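Local coordinates for Pbp related beta-lactamase (Pyrococcus abyssi, PDB 2QMI), which probably acts as a serine peptidase of the penicillin-binding protein and beta-lactamase family, assembling into a self-compartmentalizing octamer, at residues G331-P334 with S335-A338. Sequence-based numbering, arbitrary orientation.
Sequences GYPP and SYIA
Y336 folds back from the first turn of helix 334-345 onto the residues that lead into it, P333 and Y332. Its CB meets the P333 carbonyl oxygen and, on the Y332 side, lies 3.7 Å from Y332 OH. With chi1 at -71°, CG stands beside the backbone N and away from the carbonyl carbon, which lays the ring over P333. P333 CB sits above the centre of that ring, 3.8 Å from the centroid of Y336 and 13° off the normal, a CH-pi contact; farther out, Y336 CD2 and CE2 reach P333 CG. The CD2 edge also turns toward the face of Y332, an offset edge-to-face pair with planes at 76° and centroids of the Y332 and Y336 rings 5.8 Å apart. The CD2-CE2 edge of Y332 meets I337 CG1 near the ring plane, Y332 CD2 to I337 CG1 at 3.8 Å, while P333 CD lies over one face of Y332, offset toward the rim. P333, at the N-cap, offers its O to Y336 N (3.0 Å, bent) and I337 N (3.5 Å, straighter), both weak hydrogen bonds; A338 N to P334 O, at 2.8 Å, is the short and nearly straight bond of this turn. The Y336 ring also stacks on F356. P334 and A338 pack on strands 310-316 and 321-327 of the antiparallel sheet of the beta-lactamase-like part, I337 joins them on V325, and Y332 touches F9 and K13, so the loop reaches helix 3-16 while the helix start lies on the sheet.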
loop_
_atom_site.group_PDB
_atom_site.type_symbol
_atom_site.label_atom_id
_atom_site.label_comp_id
_atom_site.label_asym_id
_atom_site.label_seq_id
_atom_site.Cartn_x
_atom_site.Cartn_y
_atom_site.Cartn_z
ATOM N N GLY A 331 -4.127 -24.167 20.847
ATOM C CA GLY A 331 -4.300 -22.896 21.528
ATOM C C GLY A 331 -3.845 -22.895 22.979
ATOM O O GLY A 331 -3.302 -21.901 23.464
ATOM N N TYR A 332 -4.094 -23.998 23.681
ATOM C CA TYR A 332 -3.686 -24.126 25.076
ATOM C C TYR A 332 -3.212 -25.562 25.333
ATOM O O TYR A 332 -3.911 -26.521 25.007
ATOM C CB TYR A 332 -4.847 -23.782 26.004
ATOM C CG TYR A 332 -4.413 -23.595 27.433
ATOM C CD1 TYR A 332 -3.595 -22.524 27.799
ATOM C CD2 TYR A 332 -4.780 -24.509 28.412
ATOM C CE1 TYR A 332 -3.148 -22.375 29.113
ATOM C CE2 TYR A 332 -4.341 -24.372 29.725
ATOM C CZ TYR A 332 -3.525 -23.310 30.073
ATOM O OH TYR A 332 -3.072 -23.200 31.374
ATOM N N PRO A 333 -2.023 -25.723 25.937
ATOM C CA PRO A 333 -1.452 -27.044 26.230
ATOM C C PRO A 333 -2.362 -27.996 27.004
ATOM O O PRO A 333 -2.701 -27.744 28.158
ATOM C CB PRO A 333 -0.183 -26.710 27.015
ATOM C CG PRO A 333 0.161 -25.316 26.556
ATOM C CD PRO A 333 -1.184 -24.657 26.507
ATOM N N PRO A 334 -2.764 -29.108 26.374
ATOM C CA PRO A 334 -3.634 -30.087 27.036
ATOM C C PRO A 334 -3.010 -30.592 28.340
ATOM O O PRO A 334 -3.719 -30.872 29.310
ATOM C CB PRO A 334 -3.761 -31.197 25.994
ATOM C CG PRO A 334 -3.642 -30.450 24.697
ATOM C CD PRO A 334 -2.503 -29.500 24.978
ATOM N N SER A 335 -1.684 -30.709 28.357
ATOM C CA SER A 335 -0.984 -31.185 29.544
ATOM C C SER A 335 -1.292 -30.296 30.748
ATOM O O SER A 335 -1.489 -30.792 31.856
ATOM C CB SER A 335 0.526 -31.221 29.297
ATOM O OG SER A 335 1.049 -29.912 29.177
ATOM N N TYR A 336 -1.341 -28.985 30.521
ATOM C CA TYR A 336 -1.641 -28.023 31.579
ATOM C C TYR A 336 -3.026 -28.292 32.160
ATOM O O TYR A 336 -3.218 -28.273 33.380
ATOM C CB TYR A 336 -1.558 -26.595 31.029
ATOM C CG TYR A 336 -0.145 -26.143 30.709
ATOM C CD1 TYR A 336 0.926 -27.026 30.801
ATOM C CD2 TYR A 336 0.116 -24.831 30.315
ATOM C CE1 TYR A 336 2.219 -26.619 30.512
ATOM C CE2 TYR A 336 1.412 -24.409 30.021
ATOM C CZ TYR A 336 2.454 -25.311 30.124
ATOM O OH TYR A 336 3.737 -24.909 29.858
ATOM N N ILE A 337 -3.989 -28.547 31.281
ATOM C CA ILE A 337 -5.346 -28.855 31.713
ATOM C C ILE A 337 -5.337 -30.179 32.492
ATOM O O ILE A 337 -5.920 -30.286 33.571
ATOM C CB ILE A 337 -6.290 -28.972 30.499
ATOM C CG1 ILE A 337 -6.380 -27.611 29.797
ATOM C CG2 ILE A 337 -7.663 -29.462 30.944
ATOM C CD1 ILE A 337 -7.319 -27.574 28.615
ATOM N N ALA A 338 -4.659 -31.179 31.941
ATOM C CA ALA A 338 -4.578 -32.483 32.589
ATOM C C ALA A 338 -4.006 -32.361 34.001
ATOM O O ALA A 338 -4.557 -32.912 34.955
ATOM C CB ALA A 338 -3.717 -33.425 31.757
#